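Local atomic coordinates of MMACHC-like protein (Caenorhabditis elegans, PDB entry 5UJC), a protein that binds and processes vitamin B12, probably removing the upper-axial ligand of cyanocobalamin with a reduced flavin and of alkylcobalamins with glutathione. Residues A[6-11]-A[195-200]; A[67-72]-A[95-100]; A[81-86]-A[259-264]; A[174-179]-A[207-212]. All blocks are in the same frame, centred on the assembly; numbering follows the deposited sequence. Where two conformers were deposited one is given.

The four contacts lie in one MMACHC-family chain. Contact 1 seats the N-terminal helix 5-18 against the end of strand 185-196, part of the four-stranded antiparallel sheet. Contacts 2 and 3, with centres about 14 Å apart, belong to one group of packed helices: 62-80, 83-89 and 93-109 follow one another, and 257-265 returns to pack Trp263 on Arg70 and Phe69. Contact 4, about 28 Å from contact 2 between centres, is where strand 174-176 meets bound methylcobalamin. Along the chain contact 2 closes before contact 4 opens; contact 2 falls within contact 1 and contact 4 within contact 3. Contacts 1 and 3, farthest apart (centres about 43 Å), interleave and tie both chain ends into the fold.

Contact 1. Residues A[6-11]-A[195-200]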
loop_
_atom_site.group_PDB
_atom_site.type_symbol
_atom_site.label_atom_id
_atom_site.label_comp_id
_atom_site.label_asym_id
_atom_site.label_seq_id
_atom_site.Cartn_x
_atom_site.Cartn_y
_atom_site.Cartn_z
ATOM N N SER A 6 -19.317 1.681 17.764
ATOM C CA SER A 6 -19.199 3.143 17.835
ATOM C C SER A 6 -17.763 3.504 18.070
ATOM O O SER A 6 -17.220 4.388 17.421
ATOM C CB SER A 6 -20.049 3.707 18.974
ATOM O OG SER A 6 -21.429 3.575 18.705
ATOM N N HIS A 7 -17.138 2.812 19.021
ATOM C CA HIS A 7 -15.726 3.067 19.320
ATOM C C HIS A 7 -14.825 2.754 18.112
ATOM O O HIS A 7 -13.965 3.561 17.751
ATOM C CB HIS A 7 -15.282 2.299 20.567
ATOM C CG HIS A 7 -13.901 2.625 21.008
ATOM N ND1 HIS A 7 -13.499 3.911 21.282
ATOM C CD2 HIS A 7 -12.817 1.834 21.223
ATOM C CE1 HIS A 7 -12.229 3.902 21.648
ATOM N NE2 HIS A 7 -11.798 2.652 21.637
ATOM N N ALA A 8 -15.066 1.622 17.459
ATOM C CA ALA A 8 -14.353 1.288 16.225
ATOM C C ALA A 8 -14.517 2.393 15.166
ATOM O O ALA A 8 -13.558 2.763 14.503
ATOM C CB ALA A 8 -14.834 -0.049 15.670
ATOM N N GLU A 9 -15.746 2.902 15.012
ATOM C CA GLU A 9 -16.011 3.983 14.063
ATOM C C GLU A 9 -15.286 5.280 14.451
ATOM O O GLU A 9 -14.736 5.956 13.593
ATOM C CB GLU A 9 -17.534 4.204 13.889
ATOM C CG GLU A 9 -18.156 3.126 13.022
ATOM C CD GLU A 9 -19.667 3.143 12.996
ATOM O OE1 GLU A 9 -20.283 4.096 13.532
ATOM O OE2 GLU A 9 -20.252 2.183 12.431
ATOM N N SER A 10 -15.184 5.554 15.758
ATOM C CA SER A 10 -14.454 6.754 16.247
ATOM C C SER A 10 -12.956 6.624 15.986
ATOM O O SER A 10 -12.296 7.593 15.619
ATOM C CB SER A 10 -14.710 6.984 17.750
ATOM O OG SER A 10 -16.072 7.327 18.004
ATOM N N ILE A 11 -12.434 5.415 16.142
ATOM C CA ILE A 11 -11.042 5.143 15.820
ATOM C C ILE A 11 -10.779 5.388 14.332
ATOM O O ILE A 11 -9.837 6.113 13.957
ATOM C CB ILE A 11 -10.653 3.706 16.199
ATOM C CG1 ILE A 11 -10.569 3.583 17.713
ATOM C CG2 ILE A 11 -9.334 3.306 15.554
ATOM C CD1 ILE A 11 -10.540 2.134 18.200
ATOM N N VAL A 195 -9.893 -3.865 20.996
ATOM C CA VAL A 195 -11.126 -3.508 20.330
ATOM C C VAL A 195 -11.625 -4.700 19.513
ATOM O O VAL A 195 -10.951 -5.157 18.595
ATOM C CB VAL A 195 -10.954 -2.279 19.408
ATOM C CG1 VAL A 195 -12.263 -1.950 18.738
ATOM C CG2 VAL A 195 -10.429 -1.088 20.202
ATOM N N LYS A 196 -12.801 -5.200 19.875
ATOM C CA LYS A 196 -13.380 -6.380 19.244
ATOM C C LYS A 196 -14.643 -5.985 18.448
ATOM O O LYS A 196 -15.513 -5.246 18.943
ATOM C CB LYS A 196 -13.729 -7.436 20.300
ATOM C CG LYS A 196 -12.597 -7.765 21.262
ATOM C CD LYS A 196 -11.374 -8.305 20.555
ATOM C CE LYS A 196 -10.241 -8.596 21.537
ATOM N NZ LYS A 196 -10.622 -9.620 22.544
ATOM N N ILE A 197 -14.713 -6.475 17.211
ATOM C CA ILE A 197 -15.763 -6.123 16.271
ATOM C C ILE A 197 -16.361 -7.400 15.643
ATOM O O ILE A 197 -16.448 -7.532 14.424
ATOM C CB ILE A 197 -15.239 -5.117 15.178
ATOM C CG1 ILE A 197 -13.966 -5.645 14.514
ATOM C CG2 ILE A 197 -14.981 -3.734 15.799
ATOM C CD1 ILE A 197 -13.636 -4.957 13.184
ATOM N N PRO A 198 -16.788 -8.345 16.489
ATOM C CA PRO A 198 -17.265 -9.645 15.958
ATOM C C PRO A 198 -18.464 -9.541 14.990
ATOM O O PRO A 198 -18.620 -10.392 14.117
ATOM C CB PRO A 198 -17.681 -10.393 17.215
ATOM C CG PRO A 198 -18.037 -9.304 18.185
ATOM C CD PRO A 198 -16.997 -8.248 17.939
ATOM N N GLU A 199 -19.260 -8.484 15.121
ATOM C CA GLU A 199 -20.454 -8.307 14.296
ATOM C C GLU A 199 -20.138 -7.694 12.926
ATOM O O GLU A 199 -21.011 -7.620 12.070
ATOM C CB GLU A 199 -21.498 -7.438 15.032
ATOM C CG GLU A 199 -21.073 -5.966 15.301
ATOM C CD GLU A 199 -20.411 -5.760 16.673
ATOM O OE1 GLU A 199 -21.046 -5.132 17.572
ATOM O OE2 GLU A 199 -19.252 -6.187 16.841
ATOM N N PHE A 200 -18.887 -7.252 12.724
ATOM C CA PHE A 200 -18.527 -6.564 11.500
ATOM C C PHE A 200 -18.363 -7.549 10.341
ATOM O O PHE A 200 -17.729 -8.610 10.483
ATOM C CB PHE A 200 -17.245 -5.783 11.692
ATOM C CG PHE A 200 -16.836 -4.978 10.478
ATOM C CD1 PHE A 200 -17.614 -3.916 10.038
ATOM C CD2 PHE A 200 -15.688 -5.308 9.755
ATOM C CE1 PHE A 200 -17.246 -3.174 8.932
ATOM C CE2 PHE A 200 -15.307 -4.549 8.658
ATOM C CZ PHE A 200 -16.092 -3.487 8.244
#
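Apolar contacts alone join one face of helix 5-18 to the end of strand 185-196 and the turn that follows; no hydrogen bond crosses. Val195 carries most of it. Its CG1 stands anti to the backbone N (chi1 180°), which leaves CG2 as the branch that meets Ile11 tip to tip, 3.8 Å from Ile11 CD1. One turn away, Ala8 offers only its methyl: CB lies 3.7 Å from Ile197 CG2 and 4.4 Å from Val195 CG1. Ile197 holds CG1 in the crowded position between backbone N and carbonyl carbon (chi1 52°), with CG2 turned to the alanine.

The aromatic part belongs to His7, which crosses Val195 at about a right angle. The edge of its imidazole, through CD2, comes 3.9 Å from Val195 CG2, while Ile11 CG1 sits over a ring face. NE2, next to CD2 on the same edge, is hydrogen-bonded to Glu113, which also touches Val195 and Ile11.

Beyond Ile197 the chain leaves the sheet through a type I turn ending at Phe200. Val195 and Ile197 bond through their backbones to Met54 and Ser52; Met54 of strand 53-60 also touches Ala8 and Ile11, so the helix lies across two adjoining strands.

Contact 2. Residues A[67-72]-A[95-100]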
loop_
_atom_site.group_PDB
_atom_site.type_symbol
_atom_site.label_atom_id
_atom_site.label_comp_id
_atom_site.label_asym_id
_atom_site.label_seq_id
_atom_site.Cartn_x
_atom_site.Cartn_y
_atom_site.Cartn_z
ATOM N N VAL A 67 0.573 15.136 -4.192
ATOM C CA VAL A 67 0.125 16.265 -3.405
ATOM C C VAL A 67 0.818 16.294 -2.036
ATOM O O VAL A 67 1.576 17.239 -1.735
ATOM C CB VAL A 67 -1.391 16.283 -3.236
ATOM C CG1 VAL A 67 -1.829 17.466 -2.367
ATOM C CG2 VAL A 67 -2.078 16.329 -4.593
ATOM N N ALA A 68 0.598 15.271 -1.219
ATOM C CA ALA A 68 1.066 15.336 0.193
ATOM C C ALA A 68 2.602 15.283 0.303
ATOM O O ALA A 68 3.221 16.090 1.010
ATOM C CB ALA A 68 0.421 14.247 1.023
ATOM N N PHE A 69 3.205 14.344 -0.383
ATOM C CA PHE A 69 4.638 14.196 -0.367
ATOM C C PHE A 69 5.326 15.400 -1.016
ATOM O O PHE A 69 6.327 15.878 -0.511
ATOM C CB PHE A 69 5.031 12.898 -1.080
ATOM C CG PHE A 69 6.512 12.678 -1.228
ATOM C CD1 PHE A 69 7.331 12.502 -0.126
ATOM C CD2 PHE A 69 7.073 12.569 -2.485
ATOM C CE1 PHE A 69 8.674 12.279 -0.293
ATOM C CE2 PHE A 69 8.390 12.285 -2.638
ATOM C CZ PHE A 69 9.206 12.168 -1.545
ATOM N N ARG A 70 4.746 15.912 -2.091
ATOM C CA ARG A 70 5.286 17.106 -2.718
ATOM C C ARG A 70 5.358 18.272 -1.715
ATOM O O ARG A 70 6.385 18.959 -1.622
ATOM C CB ARG A 70 4.484 17.479 -3.944
ATOM C CG ARG A 70 4.993 18.728 -4.654
ATOM C CD ARG A 70 4.367 18.881 -6.016
ATOM N NE ARG A 70 4.832 20.073 -6.705
ATOM C CZ ARG A 70 4.590 20.339 -7.977
ATOM N NH1 ARG A 70 3.883 19.486 -8.728
ATOM N NH2 ARG A 70 5.075 21.443 -8.526
ATOM N N LYS A 71 4.266 18.493 -0.955
ATOM C CA LYS A 71 4.264 19.544 0.069
ATOM C C LYS A 71 5.384 19.316 1.099
ATOM O O LYS A 71 6.074 20.267 1.507
ATOM C CB LYS A 71 2.917 19.618 0.754
ATOM C CG LYS A 71 1.832 20.206 -0.095
ATOM C CD LYS A 71 0.492 20.210 0.621
ATOM C CE LYS A 71 -0.669 20.398 -0.353
ATOM N NZ LYS A 71 -1.983 20.341 0.358
ATOM N N TRP A 72 5.574 18.062 1.493
ATOM C CA TRP A 72 6.562 17.711 2.480
ATOM C C TRP A 72 7.985 17.982 1.937
ATOM O O TRP A 72 8.828 18.542 2.647
ATOM C CB TRP A 72 6.372 16.245 2.894
ATOM C CG TRP A 72 7.326 15.734 3.951
ATOM C CD1 TRP A 72 7.084 15.637 5.312
ATOM C CD2 TRP A 72 8.580 15.080 3.726
ATOM N NE1 TRP A 72 8.146 15.032 5.939
ATOM C CE2 TRP A 72 9.080 14.676 5.005
ATOM C CE3 TRP A 72 9.349 14.823 2.585
ATOM C CZ2 TRP A 72 10.314 14.015 5.160
ATOM C CZ3 TRP A 72 10.582 14.158 2.742
ATOM C CH2 TRP A 72 11.041 13.755 4.025
ATOM N N GLN A 95 9.683 7.001 3.079
ATOM C CA GLN A 95 9.475 6.446 4.428
ATOM C C GLN A 95 9.576 7.502 5.511
ATOM O O GLN A 95 8.825 7.479 6.484
ATOM C CB GLN A 95 10.458 5.313 4.687
ATOM C CG GLN A 95 10.082 4.082 3.907
ATOM C CD GLN A 95 11.114 2.972 3.972
ATOM O OE1 GLN A 95 12.203 3.122 4.547
ATOM N NE2 GLN A 95 10.785 1.844 3.359
ATOM N N SER A 96 10.418 8.482 5.293
ATOM C CA SER A 96 10.517 9.593 6.238
ATOM C C SER A 96 9.200 10.414 6.268
ATOM O O SER A 96 8.690 10.769 7.331
ATOM C CB SER A 96 11.715 10.505 5.885
ATOM O OG SER A 96 12.934 9.827 6.066
ATOM N N PHE A 97 8.685 10.710 5.089
ATOM C CA PHE A 97 7.392 11.376 4.937
ATOM C C PHE A 97 6.282 10.569 5.611
ATOM O O PHE A 97 5.534 11.103 6.419
ATOM C CB PHE A 97 7.099 11.587 3.454
ATOM C CG PHE A 97 5.650 11.774 3.139
ATOM C CD1 PHE A 97 5.000 12.959 3.414
ATOM C CD2 PHE A 97 4.934 10.742 2.569
ATOM C CE1 PHE A 97 3.639 13.105 3.101
ATOM C CE2 PHE A 97 3.609 10.866 2.286
ATOM C CZ PHE A 97 2.951 12.040 2.539
ATOM N N LEU A 98 6.208 9.275 5.319
ATOM C CA LEU A 98 5.142 8.456 5.882
ATOM C C LEU A 98 5.262 8.380 7.393
ATOM O O LEU A 98 4.245 8.434 8.107
ATOM C CB LEU A 98 5.177 7.059 5.272
ATOM C CG LEU A 98 4.676 6.972 3.828
ATOM C CD1 LEU A 98 5.058 5.626 3.212
ATOM C CD2 LEU A 98 3.162 7.212 3.758
ATOM N N GLU A 99 6.495 8.263 7.909
ATOM C CA GLU A 99 6.712 8.196 9.362
ATOM C C GLU A 99 6.191 9.484 10.006
ATOM O O GLU A 99 5.556 9.452 11.064
ATOM C CB GLU A 99 8.223 7.999 9.698
ATOM C CG GLU A 99 8.811 6.579 9.406
ATOM C CD GLU A 99 10.361 6.595 9.165
ATOM O OE1 GLU A 99 11.036 7.614 9.543
ATOM O OE2 GLU A 99 10.909 5.596 8.581
ATOM N N ASP A 100 6.482 10.612 9.374
ATOM C CA ASP A 100 6.029 11.901 9.887
ATOM C C ASP A 100 4.509 11.985 9.918
ATOM O O ASP A 100 3.924 12.400 10.922
ATOM C CB ASP A 100 6.583 13.059 9.053
ATOM C CG ASP A 100 8.002 13.403 9.389
ATOM O OD1 ASP A 100 8.551 12.841 10.348
ATOM O OD2 ASP A 100 8.574 14.259 8.669
#
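Phe97 fills the tight centre of this crossing, where helix 62-80 and helix 93-109 run almost perpendicular (99°) with axes 10.4 Å apart. Its CG is anti to the backbone N, which sends the ring between Ala68, Phe69 and Trp72. Phe69 CA sits over one face of that ring, 4.0 Å from its centroid, and the Phe69 ring turns its edge to the same phenyl in an offset edge-to-face pair with planes at 68°. At the tip, Phe97 CZ packs 3.7 Å from Ala68 CB. Trp72 receives the edge of Phe97 on its indole face, with Phe97 CB over the centre of the ring system and Phe97 CD1 3.6 Å from Trp72 CB.

Phe69, Trp72 and Phe97 thus make an aromatic cluster among the helices, in which Met64 also touches Phe97 and the far side of Phe69 meets Trp263 and Leu260 of helix 257-265.

Toward the more open side the packing thins and becomes polar. The outer part of the indole reaches Ser96 CB, 3.8 Å from Trp72 CH2, while the serine hydroxyl bonds back to Ser92 O. Here the indole N-H is satisfied: Trp72 NE1 donates to Asp100 OD2 at 2.9 Å, nearly straight at 168°, the carboxylate oxygen lying in the ring plane and accepting through its anti lone pair.

Contact 3. Residues A[81-86]-A[259-264]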
loop_
_atom_site.group_PDB
_atom_site.type_symbol
_atom_site.label_atom_id
_atom_site.label_comp_id
_atom_site.label_asym_id
_atom_site.label_seq_id
_atom_site.Cartn_x
_atom_site.Cartn_y
_atom_site.Cartn_z
ATOM N N GLY A 81 17.635 24.112 3.501
ATOM C CA GLY A 81 18.237 25.293 2.845
ATOM C C GLY A 81 18.439 25.156 1.344
ATOM O O GLY A 81 18.584 26.161 0.646
ATOM N N SER A 82 18.507 23.921 0.853
ATOM C CA SER A 82 18.679 23.662 -0.574
ATOM C C SER A 82 18.274 22.246 -0.883
ATOM O O SER A 82 18.282 21.369 0.006
ATOM C CB SER A 82 20.139 23.869 -0.996
ATOM O OG SER A 82 20.975 22.828 -0.492
ATOM N N PHE A 83 17.958 22.005 -2.147
ATOM C CA PHE A 83 17.641 20.681 -2.591
ATOM C C PHE A 83 18.830 19.718 -2.393
ATOM O O PHE A 83 18.653 18.562 -1.964
ATOM C CB PHE A 83 17.183 20.709 -4.058
ATOM C CG PHE A 83 16.776 19.369 -4.585
ATOM C CD1 PHE A 83 15.613 18.769 -4.148
ATOM C CD2 PHE A 83 17.555 18.716 -5.478
ATOM C CE1 PHE A 83 15.237 17.553 -4.622
ATOM C CE2 PHE A 83 17.174 17.499 -5.986
ATOM C CZ PHE A 83 16.013 16.921 -5.556
ATOM N N ASP A 84 20.034 20.161 -2.725
ATOM C CA ASP A 84 21.190 19.273 -2.601
ATOM C C ASP A 84 21.387 18.832 -1.135
ATOM O O ASP A 84 21.713 17.692 -0.868
ATOM C CB ASP A 84 22.457 19.941 -3.129
ATOM C CG ASP A 84 22.500 20.019 -4.655
ATOM O OD1 ASP A 84 21.781 19.257 -5.342
ATOM O OD2 ASP A 84 23.268 20.838 -5.168
ATOM N N GLU A 85 21.108 19.726 -0.189
ATOM C CA GLU A 85 21.206 19.365 1.224
ATOM C C GLU A 85 20.148 18.349 1.654
ATOM O O GLU A 85 20.456 17.408 2.359
ATOM C CB GLU A 85 21.153 20.605 2.130
ATOM C CG GLU A 85 21.568 20.327 3.585
ATOM C CD GLU A 85 23.029 19.849 3.732
ATOM O OE1 GLU A 85 23.830 20.022 2.775
ATOM O OE2 GLU A 85 23.379 19.322 4.822
ATOM N N VAL A 86 18.921 18.533 1.199
ATOM C CA VAL A 86 17.879 17.571 1.516
ATOM C C VAL A 86 18.270 16.198 0.994
ATOM O O VAL A 86 18.110 15.190 1.683
ATOM C CB VAL A 86 16.524 17.925 0.890
ATOM C CG1 VAL A 86 15.469 16.938 1.376
ATOM C CG2 VAL A 86 16.104 19.301 1.246
ATOM N N VAL A 259 14.474 13.262 -9.963
ATOM C CA VAL A 259 13.109 13.377 -10.487
ATOM C C VAL A 259 12.325 14.498 -9.758
ATOM O O VAL A 259 11.436 15.133 -10.341
ATOM C CB VAL A 259 12.377 12.011 -10.383
ATOM C CG1 VAL A 259 10.936 12.120 -10.838
ATOM C CG2 VAL A 259 13.110 10.969 -11.210
ATOM N N LEU A 260 12.688 14.754 -8.493
ATOM C CA LEU A 260 11.978 15.718 -7.664
ATOM C C LEU A 260 12.529 17.131 -7.729
ATOM O O LEU A 260 11.887 18.056 -7.229
ATOM C CB LEU A 260 11.983 15.259 -6.207
ATOM C CG LEU A 260 11.434 13.868 -5.960
ATOM C CD1 LEU A 260 11.374 13.604 -4.461
ATOM C CD2 LEU A 260 10.034 13.631 -6.566
ATOM N N ARG A 261 13.703 17.318 -8.332
ATOM C CA ARG A 261 14.340 18.626 -8.329
ATOM C C ARG A 261 13.385 19.776 -8.817
ATOM O O ARG A 261 13.282 20.831 -8.157
ATOM C CB ARG A 261 15.658 18.621 -9.100
ATOM C CG ARG A 261 16.396 19.957 -9.035
ATOM C CD ARG A 261 17.655 19.951 -9.871
ATOM N NE ARG A 261 18.678 19.069 -9.314
ATOM C CZ ARG A 261 19.592 19.436 -8.404
ATOM N NH1 ARG A 261 19.630 20.668 -7.921
ATOM N NH2 ARG A 261 20.476 18.558 -7.971
ATOM N N PRO A 262 12.630 19.542 -9.901
ATOM C CA PRO A 262 11.753 20.624 -10.365
ATOM C C PRO A 262 10.697 21.117 -9.347
ATOM O O PRO A 262 10.297 22.267 -9.412
ATOM C CB PRO A 262 11.079 20.032 -11.614
ATOM C CG PRO A 262 12.071 19.039 -12.134
ATOM C CD PRO A 262 12.657 18.418 -10.870
ATOM N N TRP A 263 10.234 20.241 -8.452
ATOM C CA TRP A 263 9.267 20.622 -7.449
ATOM C C TRP A 263 9.741 21.780 -6.575
ATOM O O TRP A 263 8.914 22.502 -5.987
ATOM C CB TRP A 263 8.965 19.441 -6.544
ATOM C CG TRP A 263 8.135 18.366 -7.139
ATOM C CD1 TRP A 263 7.507 18.348 -8.353
ATOM C CD2 TRP A 263 7.730 17.156 -6.451
ATOM N NE1 TRP A 263 6.757 17.156 -8.482
ATOM C CE2 TRP A 263 6.864 16.434 -7.318
ATOM C CE3 TRP A 263 8.010 16.632 -5.179
ATOM C CZ2 TRP A 263 6.257 15.230 -6.938
ATOM C CZ3 TRP A 263 7.441 15.442 -4.806
ATOM C CH2 TRP A 263 6.568 14.737 -5.687
ATOM N N VAL A 264 11.050 21.871 -6.359
ATOM C CA VAL A 264 11.572 22.852 -5.404
ATOM C C VAL A 264 12.553 23.841 -5.981
ATOM O O VAL A 264 12.823 24.872 -5.342
ATOM C CB VAL A 264 12.172 22.173 -4.160
ATOM C CG1 VAL A 264 11.151 21.256 -3.531
ATOM C CG2 VAL A 264 13.442 21.427 -4.486
#
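Phe83 supplies the apolar half of this contact, laid against helix 257-265. With CG anti to the backbone N, its ring points at the opposing backbone, and Arg261 CA sits over one face, a CH-pi contact 3.9 Å from the Phe83 centroid. Val264 presses in with CG2, the branch in the crowded position between backbone N and carbonyl carbon, 3.4 Å from Phe83 CD1. Leu260 CB lies more loosely near the ring, 4.3 Å from Phe83 CE1.

Phe83 is the first residue of helix 83-89. Ser82 is its N-cap, and Glu85 N donates to Ser82 OG at 3.1 Å; Gly81, with positive phi, makes the turn out of the preceding helix 62-80. The facing helix is kinked at Pro262 and Trp263.

The charged half belongs to Arg261. Its chain runs extended, then bends at chi3 (-69°), bringing the guanidinium back beside the phenyl. Phe83 CD2 lies over the centre of one guanidinium face, 3.6 Å from Arg261 CZ; the two planes are 69° apart. Arg261 NH2 donates to the syn lone pair of Asp84 OD1 at 3.0 Å, a somewhat bent salt bridge (153°). Two further carboxylates hold the group, Glu258 at NE and Glu265 at NH1, so its rotation is probably fixed and its charge probably more than balanced by the three acids. An alanine here would remove the guanidinium and would probably leave three acidic groups without their shared counter-ion and Phe83 less well covered.

Contact 4. Residues A[174-179]-A[207-212]; sequences LSLHPI and PILTAS
Where strand 174-176 of a two-stranded antiparallel sheet (145-147 with 174-176) ends, the loop leading from strand 185-196 to helix 212-225 folds over it beside the cobalamin pocket. Ile208 makes the largest share of the contact. Its CG1 is anti to the carbonyl carbon (chi1 -57°) and runs alongside the end of the strand, 3.6 Å from Leu176 O and 4.0 Å from Leu176 CB. A second bend (chi2 -55°) carries the terminal methyl on to the next turn of chain, placing Ile208 CD1 3.7 Å from Pro178 CA. Leu176 extends its other end to Leu209, the two side chains crossing obliquely with their CD1 methyls 3.7 Å apart. An alanine in place of Ile208 would lose CG1, CG2 and CD1 and would probably loosen the loop from Leu176 and Pro178.

Tyr147, assigned to the substrate site by similarity, sets the loop in place: its hydroxyl is hydrogen-bonded by the backbone N of both Ile208 and Leu209, and its strand pairs with Leu174. Behind Leu209 stand Val215 and Ala218 of helix 212-225. Leu174 and Ser175 line the pocket, Ser175 N bonding to the bound methylcobalamin. Past the strand, the CB of His177 points away from the loop and its NE2 is bonded to Glu26, while Ile179 N donates to His177 ND1 at 3.0 Å, close to the imidazole plane.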
loop_
_atom_site.group_PDB
_atom_site.type_symbol
_atom_site.label_atom_id
_atom_site.label_comp_id
_atom_site.label_asym_id
_atom_site.label_seq_id
_atom_site.Cartn_x
_atom_site.Cartn_y
_atom_site.Cartn_z
ATOM N N LEU A 174 -0.972 -9.662 -7.901
ATOM C CA LEU A 174 -1.243 -8.247 -8.111
ATOM C C LEU A 174 -2.636 -7.934 -7.643
ATOM O O LEU A 174 -3.597 -8.625 -8.009
ATOM C CB LEU A 174 -1.134 -7.889 -9.592
ATOM C CG LEU A 174 -1.495 -6.449 -9.988
ATOM C CD1 LEU A 174 -0.481 -5.458 -9.416
ATOM C CD2 LEU A 174 -1.557 -6.334 -11.503
ATOM N N SER A 175 -2.762 -6.861 -6.855
ATOM C CA SER A 175 -4.081 -6.345 -6.451
ATOM C C SER A 175 -4.476 -5.182 -7.323
ATOM O O SER A 175 -3.639 -4.336 -7.675
ATOM C CB SER A 175 -4.059 -5.881 -4.995
ATOM O OG SER A 175 -3.759 -6.950 -4.138
ATOM N N LEU A 176 -5.777 -5.098 -7.633
ATOM C CA LEU A 176 -6.310 -3.985 -8.398
ATOM C C LEU A 176 -7.471 -3.340 -7.675
ATOM O O LEU A 176 -8.423 -4.001 -7.245
ATOM C CB LEU A 176 -6.731 -4.435 -9.820
ATOM C CG LEU A 176 -5.577 -4.886 -10.736
ATOM C CD1 LEU A 176 -6.107 -5.542 -11.993
ATOM C CD2 LEU A 176 -4.642 -3.727 -11.081
ATOM N N HIS A 177 -7.352 -2.031 -7.526
ATOM C CA HIS A 177 -8.287 -1.199 -6.796
ATOM C C HIS A 177 -9.426 -0.754 -7.733
ATOM O O HIS A 177 -9.194 -0.496 -8.907
ATOM C CB HIS A 177 -7.498 0.002 -6.275
ATOM C CG HIS A 177 -8.240 0.877 -5.314
ATOM N ND1 HIS A 177 -9.234 1.745 -5.697
ATOM C CD2 HIS A 177 -8.092 1.041 -3.981
ATOM C CE1 HIS A 177 -9.692 2.386 -4.633
ATOM N NE2 HIS A 177 -9.007 1.978 -3.580
ATOM N N PRO A 178 -10.651 -0.652 -7.207
ATOM C CA PRO A 178 -11.795 -0.334 -8.079
ATOM C C PRO A 178 -11.793 1.083 -8.686
ATOM O O PRO A 178 -12.504 1.344 -9.680
ATOM C CB PRO A 178 -13.001 -0.533 -7.154
ATOM C CG PRO A 178 -12.477 -0.401 -5.788
ATOM C CD PRO A 178 -11.084 -0.939 -5.832
ATOM N N ILE A 179 -11.079 2.007 -8.050
ATOM C CA ILE A 179 -10.915 3.369 -8.582
ATOM C C ILE A 179 -9.567 3.504 -9.296
ATOM O O ILE A 179 -9.493 4.064 -10.389
ATOM C CB ILE A 179 -10.991 4.451 -7.461
ATOM C CG1 ILE A 179 -12.276 4.329 -6.638
ATOM C CG2 ILE A 179 -10.868 5.826 -8.066
ATOM C CD1 ILE A 179 -12.379 5.340 -5.504
ATOM N N PRO A 207 -14.649 -7.367 -8.364
ATOM C CA PRO A 207 -13.908 -7.933 -9.449
ATOM C C PRO A 207 -13.550 -6.874 -10.490
ATOM O O PRO A 207 -14.408 -6.096 -10.911
ATOM C CB PRO A 207 -14.878 -8.961 -10.056
ATOM C CG PRO A 207 -15.885 -9.214 -9.042
ATOM C CD PRO A 207 -15.965 -8.015 -8.176
ATOM N N ILE A 208 -12.291 -6.824 -10.860
ATOM C CA ILE A 208 -11.804 -5.855 -11.826
ATOM C C ILE A 208 -11.597 -6.508 -13.197
ATOM O O ILE A 208 -12.025 -5.984 -14.209
ATOM C CB ILE A 208 -10.493 -5.202 -11.344
ATOM C CG1 ILE A 208 -10.694 -4.539 -9.967
ATOM C CG2 ILE A 208 -9.994 -4.186 -12.370
ATOM C CD1 ILE A 208 -11.819 -3.541 -9.924
ATOM N N LEU A 209 -10.894 -7.626 -13.207
ATOM C CA LEU A 209 -10.632 -8.377 -14.420
ATOM C C LEU A 209 -11.416 -9.671 -14.379
ATOM O O LEU A 209 -11.177 -10.525 -13.512
ATOM C CB LEU A 209 -9.159 -8.696 -14.532
ATOM C CG LEU A 209 -8.230 -7.484 -14.608
ATOM C CD1 LEU A 209 -6.784 -7.915 -14.688
ATOM C CD2 LEU A 209 -8.579 -6.584 -15.780
ATOM N N THR A 210 -12.369 -9.802 -15.283
ATOM C CA THR A 210 -13.290 -10.919 -15.270
ATOM C C THR A 210 -12.858 -12.048 -16.214
ATOM O O THR A 210 -13.374 -13.179 -16.105
ATOM C CB THR A 210 -14.690 -10.452 -15.637
ATOM O OG1 THR A 210 -14.637 -9.724 -16.855
ATOM C CG2 THR A 210 -15.262 -9.571 -14.518
ATOM N N ALA A 211 -11.927 -11.763 -17.129
ATOM C CA ALA A 211 -11.428 -12.791 -18.070
ATOM C C ALA A 211 -10.036 -13.245 -17.640
ATOM O O ALA A 211 -9.109 -12.395 -17.462
ATOM C CB ALA A 211 -11.395 -12.241 -19.485
ATOM N N SER A 212 -9.858 -14.562 -17.489
ATOM C CA SER A 212 -8.601 -15.097 -16.968
ATOM C C SER A 212 -7.395 -14.742 -17.823
ATOM O O SER A 212 -6.295 -14.562 -17.297
ATOM C CB SER A 212 -8.687 -16.606 -16.775
ATOM O OG SER A 212 -9.613 -16.918 -15.752
#